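Local coordinates for catechol 1,2-dioxygenase (Burkholderia ambifaria, PDB 5VXT), which probably catalyses the intradiol cleavage of catechol to cis,cis-muconate with molecular oxygen, using a non-haem iron(III) centre, at residues B[115-120]-B[270-275]; B[148-153]-B[206-211]; B[237-242]-B[253-258]. All blocks are in the same frame, centred on the assembly; numbering follows the deposited sequence.

Interaction 1: B[115-120]-B[270-275]; sequences TPRTIE and ATREEL. With EDO (1,2-ethanediol), chain M.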
loop_
_atom_site.group_PDB
_atom_site.type_symbol
_atom_site.label_atom_id
_atom_site.label_comp_id
_atom_site.label_asym_id
_atom_site.label_seq_id
_atom_site.Cartn_x
_atom_site.Cartn_y
_atom_site.Cartn_z
ATOM N N THR B 115 6.657 -33.569 -3.324
ATOM C CA THR B 115 6.941 -32.514 -4.286
ATOM C C THR B 115 7.027 -31.178 -3.552
ATOM O O THR B 115 6.141 -30.867 -2.743
ATOM C CB THR B 115 5.847 -32.444 -5.353
ATOM O OG1 THR B 115 5.792 -33.697 -6.050
ATOM C CG2 THR B 115 6.122 -31.327 -6.358
ATOM N N PRO B 116 8.062 -30.374 -3.797
ATOM C CA PRO B 116 8.173 -29.096 -3.080
ATOM C C PRO B 116 7.099 -28.112 -3.505
ATOM O O PRO B 116 6.666 -28.080 -4.659
ATOM C CB PRO B 116 9.566 -28.587 -3.470
ATOM C CG PRO B 116 9.861 -29.250 -4.784
ATOM C CD PRO B 116 9.209 -30.613 -4.688
ATOM N N ARG B 117 6.684 -27.279 -2.546
ATOM C CA ARG B 117 5.825 -26.159 -2.872
ATOM C C ARG B 117 6.637 -25.066 -3.562
ATOM O O ARG B 117 7.861 -24.991 -3.432
ATOM C CB ARG B 117 5.179 -25.588 -1.605
ATOM C CG ARG B 117 6.195 -25.001 -0.608
ATOM C CD ARG B 117 5.550 -24.172 0.504
ATOM N NE ARG B 117 4.492 -24.899 1.217
ATOM C CZ ARG B 117 4.699 -25.771 2.202
ATOM N NH1 ARG B 117 5.927 -26.043 2.611
ATOM N NH2 ARG B 117 3.664 -26.382 2.777
ATOM N N THR B 118 5.948 -24.221 -4.318
ATOM C CA THR B 118 6.500 -22.895 -4.602
ATOM C C THR B 118 5.329 -21.927 -4.747
ATOM O O THR B 118 4.180 -22.268 -4.454
ATOM C CB THR B 118 7.473 -22.907 -5.798
ATOM O OG1 THR B 118 8.170 -21.644 -5.856
ATOM C CG2 THR B 118 6.764 -23.159 -7.110
ATOM N N ILE B 119 5.611 -20.685 -5.144
ATOM C CA ILE B 119 4.603 -19.658 -4.937
ATOM C C ILE B 119 3.408 -19.862 -5.861
ATOM O O ILE B 119 3.502 -20.476 -6.935
ATOM C CB ILE B 119 5.212 -18.255 -5.106
ATOM C CG1 ILE B 119 5.508 -17.972 -6.580
ATOM C CG2 ILE B 119 6.447 -18.141 -4.221
ATOM C CD1 ILE B 119 6.052 -16.595 -6.828
ATOM N N GLU B 120 2.256 -19.365 -5.410
ATOM C CA GLU B 120 1.041 -19.415 -6.207
ATOM C C GLU B 120 1.055 -18.356 -7.297
ATOM O O GLU B 120 0.576 -18.594 -8.411
ATOM C CB GLU B 120 -0.179 -19.235 -5.296
ATOM C CG GLU B 120 -1.522 -19.223 -6.005
ATOM C CD GLU B 120 -2.683 -19.002 -5.031
ATOM O OE1 GLU B 120 -2.559 -19.396 -3.853
ATOM O OE2 GLU B 120 -3.715 -18.427 -5.437
ATOM N N ALA B 270 11.060 -17.937 -7.378
ATOM C CA ALA B 270 10.206 -19.114 -7.215
ATOM C C ALA B 270 10.809 -20.405 -7.752
ATOM O O ALA B 270 10.205 -21.470 -7.563
ATOM C CB ALA B 270 8.854 -18.890 -7.904
ATOM N N THR B 271 11.962 -20.343 -8.413
ATOM C CA THR B 271 12.546 -21.543 -9.008
ATOM C C THR B 271 13.088 -22.473 -7.929
ATOM O O THR B 271 13.697 -22.036 -6.948
ATOM C CB THR B 271 13.663 -21.149 -9.977
ATOM O OG1 THR B 271 13.107 -20.342 -11.019
ATOM C CG2 THR B 271 14.325 -22.382 -10.602
ATOM N N ARG B 272 12.854 -23.771 -8.108
ATOM C CA ARG B 272 13.407 -24.773 -7.216
ATOM C C ARG B 272 14.019 -25.898 -8.043
ATOM O O ARG B 272 13.546 -26.206 -9.134
ATOM C CB ARG B 272 12.353 -25.305 -6.265
ATOM C CG ARG B 272 11.702 -24.202 -5.452
ATOM C CD ARG B 272 10.830 -24.780 -4.357
ATOM N NE ARG B 272 11.649 -25.172 -3.222
ATOM C CZ ARG B 272 11.190 -25.302 -1.985
ATOM N NH1 ARG B 272 9.903 -25.089 -1.724
ATOM N NH2 ARG B 272 12.028 -25.642 -1.015
ATOM N N GLU B 273 15.099 -26.469 -7.503
ATOM C CA GLU B 273 15.912 -27.446 -8.221
ATOM C C GLU B 273 15.081 -28.650 -8.638
ATOM O O GLU B 273 15.272 -29.208 -9.724
ATOM C CB GLU B 273 17.070 -27.864 -7.318
ATOM C CG GLU B 273 18.090 -28.799 -7.908
ATOM C CD GLU B 273 19.112 -29.231 -6.873
ATOM O OE1 GLU B 273 19.453 -28.406 -5.993
ATOM O OE2 GLU B 273 19.556 -30.399 -6.924
ATOM N N GLU B 274 14.136 -29.044 -7.799
ATOM C CA GLU B 274 13.307 -30.207 -8.083
ATOM C C GLU B 274 12.155 -29.901 -9.028
ATOM O O GLU B 274 11.416 -30.824 -9.390
ATOM C CB GLU B 274 12.751 -30.783 -6.774
ATOM C CG GLU B 274 13.812 -31.122 -5.735
ATOM C CD GLU B 274 14.161 -29.934 -4.842
ATOM O OE1 GLU B 274 13.749 -28.796 -5.161
ATOM O OE2 GLU B 274 14.849 -30.144 -3.822
ATOM N N LEU B 275 11.984 -28.642 -9.434
ATOM C CA LEU B 275 10.849 -28.210 -10.240
ATOM C C LEU B 275 11.272 -27.807 -11.651
ATOM O O LEU B 275 10.682 -26.899 -12.247
ATOM C CB LEU B 275 10.115 -27.060 -9.544
ATOM C CG LEU B 275 9.545 -27.389 -8.162
ATOM C CD1 LEU B 275 8.813 -26.192 -7.549
ATOM C CD2 LEU B 275 8.616 -28.603 -8.206
HETATM C C1 EDO M . 16.327 -17.831 -8.645
HETATM O O1 EDO M . 15.230 -17.789 -9.557
HETATM C C2 EDO M . 15.752 -17.966 -7.244
HETATM O O2 EDO M . 14.620 -18.841 -7.320
#
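R272 and T118 carry the polar part of this loop-to-loop contact. NH1 of R272 gives a hydrogen bond of 2.7 Å to O of R117, which lies near the guanidinium plane at its edge, while CB of P116 sits over one face, offset toward the rim. OG1 of T118, anti to its backbone N (chi1 -169°), is aimed at O of A270 and donates to it in the carbonyl plane, on a lone pair, at 2.7 Å. Apolar contacts accompany these bonds. L275 divides its methyls between two residues: CD2 touches CG of P116 at 3.7 Å and CD1 touches CG2 of T118 at 3.7 Å. CB of A270 meets CG1 of I119, also at 3.7 Å. Farther out, D103 of helix 94-109 forms salt bridges with both R117 and R272, D106 also pairs with R117, and these negative charges probably ease the approach of the two like-charged side chains. A 1,2-ethanediol, probably from crystallisation, is weakly bonded to the backbone of T271. The arrangement is loop packing between the helical region and the beta domain, next to the catechol pocket, the side chain of I119 about 4 Å from the bound catechol.

Interaction 2: B[148-153]-B[206-211]; sequences LVIHGT and FRTLMP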
loop_
_atom_site.group_PDB
_atom_site.type_symbol
_atom_site.label_atom_id
_atom_site.label_comp_id
_atom_site.label_asym_id
_atom_site.label_seq_id
_atom_site.Cartn_x
_atom_site.Cartn_y
_atom_site.Cartn_z
ATOM N N LEU B 148 2.121 -28.780 -26.329
ATOM C CA LEU B 148 2.813 -29.302 -25.158
ATOM C C LEU B 148 1.893 -30.261 -24.418
ATOM O O LEU B 148 0.742 -29.914 -24.126
ATOM C CB LEU B 148 3.245 -28.162 -24.219
ATOM C CG LEU B 148 3.806 -28.567 -22.855
ATOM C CD1 LEU B 148 5.201 -29.142 -22.974
ATOM C CD2 LEU B 148 3.804 -27.371 -21.913
ATOM N N VAL B 149 2.394 -31.457 -24.108
ATOM C CA VAL B 149 1.654 -32.433 -23.307
ATOM C C VAL B 149 2.333 -32.556 -21.948
ATOM O O VAL B 149 3.530 -32.861 -21.868
ATOM C CB VAL B 149 1.569 -33.802 -23.996
ATOM C CG1 VAL B 149 0.974 -34.810 -23.036
ATOM C CG2 VAL B 149 0.723 -33.702 -25.240
ATOM N N ILE B 150 1.572 -32.309 -20.881
ATOM C CA ILE B 150 2.031 -32.505 -19.513
ATOM C C ILE B 150 1.249 -33.665 -18.925
ATOM O O ILE B 150 0.012 -33.659 -18.950
ATOM C CB ILE B 150 1.840 -31.242 -18.657
ATOM C CG1 ILE B 150 2.390 -30.014 -19.381
ATOM C CG2 ILE B 150 2.509 -31.431 -17.308
ATOM C CD1 ILE B 150 2.040 -28.700 -18.682
ATOM N N HIS B 151 1.960 -34.662 -18.406
ATOM C CA HIS B 151 1.303 -35.860 -17.912
ATOM C C HIS B 151 2.080 -36.413 -16.732
ATOM O O HIS B 151 3.299 -36.256 -16.642
ATOM C CB HIS B 151 1.192 -36.931 -19.005
ATOM C CG HIS B 151 2.515 -37.410 -19.512
ATOM N ND1 HIS B 151 3.102 -38.582 -19.082
ATOM C CD2 HIS B 151 3.369 -36.875 -20.418
ATOM C CE1 HIS B 151 4.257 -38.748 -19.700
ATOM N NE2 HIS B 151 4.441 -37.728 -20.519
ATOM N N GLY B 152 1.365 -37.081 -15.843
ATOM C CA GLY B 152 2.019 -37.796 -14.774
ATOM C C GLY B 152 1.002 -38.449 -13.876
ATOM O O GLY B 152 -0.171 -38.581 -14.231
ATOM N N THR B 153 1.465 -38.852 -12.701
ATOM C CA THR B 153 0.611 -39.473 -11.707
ATOM C C THR B 153 0.656 -38.684 -10.410
ATOM O O THR B 153 1.679 -38.086 -10.052
ATOM C CB THR B 153 1.030 -40.910 -11.419
ATOM O OG1 THR B 153 2.285 -40.896 -10.727
ATOM C CG2 THR B 153 1.174 -41.691 -12.710
ATOM N N PHE B 206 -2.571 -32.915 -19.261
ATOM C CA PHE B 206 -2.962 -31.646 -19.853
ATOM C C PHE B 206 -2.374 -31.555 -21.252
ATOM O O PHE B 206 -1.189 -31.834 -21.452
ATOM C CB PHE B 206 -2.499 -30.454 -19.000
ATOM C CG PHE B 206 -3.144 -30.398 -17.652
ATOM C CD1 PHE B 206 -4.421 -29.880 -17.500
ATOM C CD2 PHE B 206 -2.479 -30.866 -16.532
ATOM C CE1 PHE B 206 -5.018 -29.830 -16.254
ATOM C CE2 PHE B 206 -3.071 -30.817 -15.283
ATOM C CZ PHE B 206 -4.342 -30.300 -15.144
ATOM N N ARG B 207 -3.210 -31.190 -22.213
ATOM C CA ARG B 207 -2.782 -30.944 -23.581
ATOM C C ARG B 207 -2.978 -29.464 -23.864
ATOM O O ARG B 207 -4.089 -28.941 -23.735
ATOM C CB ARG B 207 -3.555 -31.829 -24.555
ATOM C CG ARG B 207 -3.304 -33.292 -24.261
ATOM C CD ARG B 207 -4.128 -34.224 -25.115
ATOM N NE ARG B 207 -3.954 -35.609 -24.686
ATOM C CZ ARG B 207 -4.648 -36.634 -25.169
ATOM N NH1 ARG B 207 -5.566 -36.429 -26.100
ATOM N NH2 ARG B 207 -4.423 -37.862 -24.721
ATOM N N THR B 208 -1.892 -28.789 -24.215
ATOM C CA THR B 208 -1.881 -27.337 -24.201
ATOM C C THR B 208 -0.789 -26.875 -25.159
ATOM O O THR B 208 -0.361 -27.636 -26.038
ATOM C CB THR B 208 -1.690 -26.827 -22.760
ATOM O OG1 THR B 208 -1.652 -25.397 -22.748
ATOM C CG2 THR B 208 -0.403 -27.370 -22.146
ATOM N N LEU B 209 -0.345 -25.636 -24.997
ATOM C CA LEU B 209 0.734 -25.067 -25.788
ATOM C C LEU B 209 1.815 -24.529 -24.854
ATOM O O LEU B 209 1.572 -24.249 -23.677
ATOM C CB LEU B 209 0.219 -23.960 -26.717
ATOM C CG LEU B 209 -0.962 -24.305 -27.629
ATOM C CD1 LEU B 209 -1.457 -23.069 -28.376
ATOM C CD2 LEU B 209 -0.591 -25.415 -28.612
ATOM N N MET B 210 3.018 -24.399 -25.396
ATOM C CA MET B 210 4.180 -24.044 -24.586
ATOM C C MET B 210 4.117 -22.581 -24.149
ATOM O O MET B 210 4.030 -21.687 -25.003
ATOM C CB MET B 210 5.451 -24.306 -25.397
ATOM C CG MET B 210 6.731 -23.832 -24.734
ATOM S SD MET B 210 7.179 -24.884 -23.350
ATOM C CE MET B 210 7.297 -26.456 -24.195
ATOM N N PRO B 211 4.165 -22.287 -22.850
ATOM C CA PRO B 211 4.178 -20.890 -22.412
ATOM C C PRO B 211 5.536 -20.245 -22.633
ATOM O O PRO B 211 6.550 -20.915 -22.818
ATOM C CB PRO B 211 3.873 -20.988 -20.914
ATOM C CG PRO B 211 4.488 -22.281 -20.522
ATOM C CD PRO B 211 4.237 -23.210 -21.702
#
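L148 fills the bend where strand 206-209 gives way to the M210-P211 turn. Its CG stands anti to the backbone N (chi1 172°), and the forked end divides its contacts: CD1 meets the terminal methyl CE of M210 at 3.6 Å, and CD2 faces CD of P211 at 4.2 Å, the leucine and proline crossing at about a right angle. M210 is bent at chi2 and chi3, which brings CE back to CD1 of L148. Beside it, CG2 of T208 nestles against O of L148 at 3.4 Å, while OG1 of T208 is bonded to H171. On the same face CB of I150 and CB of F206 lie 4.4 Å apart, and the F206 ring packs against F241 of strand 238-244. On the face of V149 and R207, CG2 of V149 lies alongside CG of the extended R207 at 4.2 Å; NE of R207 forms a salt bridge with E205. Four backbone hydrogen bonds join L148 with T208 and I150 with F206, and CA of V149 adds a CH contact to O of F206 at 3.4 Å. This is antiparallel pairing within one sheet of the beta sandwich of intradiol dioxygenases, with I150 and F206 facing the sandwich interior.

Interaction 3: B[237-242]-B[253-258]; sequences AHVHFF and TQFNIE. With FE (Fe (III) ion), chain J; CAQ (catechol), chain K.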
loop_
_atom_site.group_PDB
_atom_site.type_symbol
_atom_site.label_atom_id
_atom_site.label_comp_id
_atom_site.label_asym_id
_atom_site.label_seq_id
_atom_site.Cartn_x
_atom_site.Cartn_y
_atom_site.Cartn_z
ATOM N N ALA B 237 9.686 -19.101 -18.260
ATOM C CA ALA B 237 8.471 -19.813 -18.645
ATOM C C ALA B 237 8.157 -20.905 -17.628
ATOM O O ALA B 237 9.050 -21.624 -17.169
ATOM C CB ALA B 237 8.628 -20.418 -20.046
ATOM N N HIS B 238 6.883 -21.035 -17.275
ATOM C CA HIS B 238 6.514 -21.910 -16.173
ATOM C C HIS B 238 5.044 -22.280 -16.290
ATOM O O HIS B 238 4.289 -21.678 -17.059
ATOM C CB HIS B 238 6.779 -21.246 -14.822
ATOM C CG HIS B 238 5.968 -20.011 -14.608
ATOM N ND1 HIS B 238 6.336 -18.787 -15.122
ATOM C CD2 HIS B 238 4.794 -19.814 -13.964
ATOM C CE1 HIS B 238 5.430 -17.884 -14.792
ATOM N NE2 HIS B 238 4.485 -18.482 -14.090
ATOM N N VAL B 239 4.653 -23.282 -15.504
ATOM C CA VAL B 239 3.274 -23.749 -15.412
ATOM C C VAL B 239 2.938 -23.924 -13.937
ATOM O O VAL B 239 3.725 -24.515 -13.192
ATOM C CB VAL B 239 3.067 -25.075 -16.177
ATOM C CG1 VAL B 239 1.643 -25.551 -16.035
ATOM C CG2 VAL B 239 3.419 -24.895 -17.636
ATOM N N HIS B 240 1.774 -23.418 -13.518
ATOM C CA HIS B 240 1.308 -23.494 -12.135
ATOM C C HIS B 240 0.441 -24.722 -11.903
ATOM O O HIS B 240 -0.297 -25.149 -12.791
ATOM C CB HIS B 240 0.469 -22.270 -11.783
ATOM C CG HIS B 240 1.225 -20.981 -11.790
ATOM N ND1 HIS B 240 1.815 -20.465 -10.656
ATOM C CD2 HIS B 240 1.471 -20.092 -12.782
ATOM C CE1 HIS B 240 2.393 -19.315 -10.950
ATOM N NE2 HIS B 240 2.199 -19.064 -12.232
ATOM N N PHE B 241 0.489 -25.256 -10.679
ATOM C CA PHE B 241 -0.451 -26.298 -10.289
ATOM C C PHE B 241 -0.974 -26.114 -8.868
ATOM O O PHE B 241 -0.233 -25.735 -7.956
ATOM C CB PHE B 241 0.174 -27.694 -10.397
ATOM C CG PHE B 241 0.694 -28.022 -11.769
ATOM C CD1 PHE B 241 -0.116 -28.665 -12.700
ATOM C CD2 PHE B 241 1.992 -27.696 -12.126
ATOM C CE1 PHE B 241 0.363 -28.976 -13.966
ATOM C CE2 PHE B 241 2.474 -28.000 -13.393
ATOM C CZ PHE B 241 1.655 -28.639 -14.309
ATOM N N PHE B 242 -2.264 -26.412 -8.703
ATOM C CA PHE B 242 -2.865 -26.824 -7.446
ATOM C C PHE B 242 -3.141 -28.314 -7.522
ATOM O O PHE B 242 -3.621 -28.793 -8.552
ATOM C CB PHE B 242 -4.214 -26.140 -7.201
ATOM C CG PHE B 242 -4.115 -24.735 -6.718
ATOM C CD1 PHE B 242 -3.045 -24.331 -5.945
ATOM C CD2 PHE B 242 -5.115 -23.831 -7.016
ATOM C CE1 PHE B 242 -2.964 -23.021 -5.483
ATOM C CE2 PHE B 242 -5.040 -22.507 -6.552
ATOM C CZ PHE B 242 -3.960 -22.120 -5.793
ATOM N N THR B 253 2.285 -25.500 -6.328
ATOM C CA THR B 253 3.624 -25.679 -6.872
ATOM C C THR B 253 3.635 -25.213 -8.320
ATOM O O THR B 253 2.653 -24.655 -8.823
ATOM C CB THR B 253 4.075 -27.138 -6.741
ATOM O OG1 THR B 253 5.466 -27.226 -7.054
ATOM C CG2 THR B 253 3.287 -28.018 -7.688
ATOM N N GLN B 254 4.773 -25.436 -8.979
ATOM C CA GLN B 254 5.022 -25.008 -10.351
ATOM C C GLN B 254 6.124 -25.888 -10.912
ATOM O O GLN B 254 6.813 -26.585 -10.171
ATOM C CB GLN B 254 5.483 -23.542 -10.446
ATOM C CG GLN B 254 4.582 -22.454 -9.885
ATOM C CD GLN B 254 5.219 -21.081 -10.073
ATOM O OE1 GLN B 254 5.943 -20.858 -11.044
ATOM N NE2 GLN B 254 4.975 -20.170 -9.140
ATOM N N PHE B 255 6.321 -25.812 -12.225
ATOM C CA PHE B 255 7.609 -26.207 -12.767
ATOM C C PHE B 255 8.003 -25.201 -13.842
ATOM O O PHE B 255 7.155 -24.520 -14.427
ATOM C CB PHE B 255 7.672 -27.677 -13.275
ATOM C CG PHE B 255 6.758 -28.012 -14.422
ATOM C CD1 PHE B 255 6.909 -27.423 -15.667
ATOM C CD2 PHE B 255 5.799 -29.002 -14.269
ATOM C CE1 PHE B 255 6.085 -27.770 -16.716
ATOM C CE2 PHE B 255 4.980 -29.361 -15.314
ATOM C CZ PHE B 255 5.119 -28.742 -16.542
ATOM N N ASN B 256 9.307 -25.073 -14.038
ATOM C CA ASN B 256 9.883 -24.192 -15.037
ATOM C C ASN B 256 10.177 -24.994 -16.297
ATOM O O ASN B 256 10.496 -26.187 -16.231
ATOM C CB ASN B 256 11.173 -23.553 -14.524
ATOM C CG ASN B 256 10.924 -22.322 -13.653
ATOM O OD1 ASN B 256 9.926 -21.621 -13.808
ATOM N ND2 ASN B 256 11.851 -22.048 -12.747
ATOM N N ILE B 257 10.058 -24.332 -17.449
ATOM C CA ILE B 257 10.435 -24.962 -18.712
ATOM C C ILE B 257 11.948 -25.107 -18.771
ATOM O O ILE B 257 12.691 -24.131 -18.593
ATOM C CB ILE B 257 9.916 -24.151 -19.907
ATOM C CG1 ILE B 257 8.390 -24.056 -19.871
ATOM C CG2 ILE B 257 10.431 -24.760 -21.234
ATOM C CD1 ILE B 257 7.706 -25.408 -19.810
ATOM N N GLU B 258 12.412 -26.328 -19.025
ATOM C CA GLU B 258 13.839 -26.605 -19.055
ATOM C C GLU B 258 14.552 -25.683 -20.039
ATOM O O GLU B 258 14.087 -25.469 -21.161
ATOM C CB GLU B 258 14.057 -28.069 -19.434
ATOM C CG GLU B 258 15.374 -28.379 -20.096
ATOM C CD GLU B 258 15.595 -29.874 -20.274
ATOM O OE1 GLU B 258 16.590 -30.394 -19.725
ATOM O OE2 GLU B 258 14.777 -30.533 -20.958
HETATM FE FE FE J . 2.734 -17.587 -13.542
HETATM C C1 CAQ K . 3.761 -12.751 -11.027
HETATM C C2 CAQ K . 3.130 -13.340 -12.121
HETATM C C3 CAQ K . 3.138 -14.722 -12.247
HETATM O O3 CAQ K . 2.537 -15.347 -13.291
HETATM C C4 CAQ K . 3.818 -15.534 -11.221
HETATM O O4 CAQ K . 3.832 -16.883 -11.348
HETATM C C5 CAQ K . 4.432 -14.904 -10.147
HETATM C C6 CAQ K . 4.402 -13.516 -10.055
HETATM O O HOH W 1 1.690 -22.011 -8.372
#
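H238 and Q254 meet beside the iron, OE1 of the glutamine standing 3.3 Å from CD2 of H238. The two histidine ligands reach the metal from different rotamers: CG of H238 lies between its backbone N and carbonyl carbon (chi1 63°), whereas CG of H240 is anti to its carbonyl carbon (chi1 -65°). Their NE2 atoms converge on the iron(III), each at 2.0 Å, and Y178 together with both catechol oxygens completes the ligands seen. The chain of Q254, modelled in two conformers, here runs extended alongside H240, its amide turned 45° from that ring and its CD 3.4 Å from CE1. OE1 is hydrogen-bonded to R235 and NE2 to O of I119. ND1 of H240 donates to a water at 2.8 Å that donates to O of T253, while ND1 of H238 is bonded to P236. On the opposite face CB of V239 lies over the F255 ring, which meets F241 obliquely, CE2 to CE2 at 3.4 Å. Five backbone hydrogen bonds close this hairpin of strands 238-244 and 251-256. Strand 166-170 flanks it, W170 stacking on H240; I150 of strand 147-155 packs against V239 and F255, and I298 of strand 295-303 against F255.

Following helix 94-109, the chain enters segment 115-120, which pairs with 270-275 some 150 residues later to close interaction 1, the longest loop here. Interactions 2 and 3 both nest inside it, in series: strand 147-155 is joined by 203-209 to close interaction 2, and only then does the short hairpin of interaction 3 open and shut. Interactions 1 and 3 touch, P116 O with T253 OG1 being a probable hydrogen bond that ties the loop to the outermost strand, 251-256, beside the iron site. Interactions 2 and 3 meet by packing, I150 against F255 between the sheets, and P211 against A237 next to the strand ends. Interactions 1 and 2 do not touch; interaction 3 bridges them.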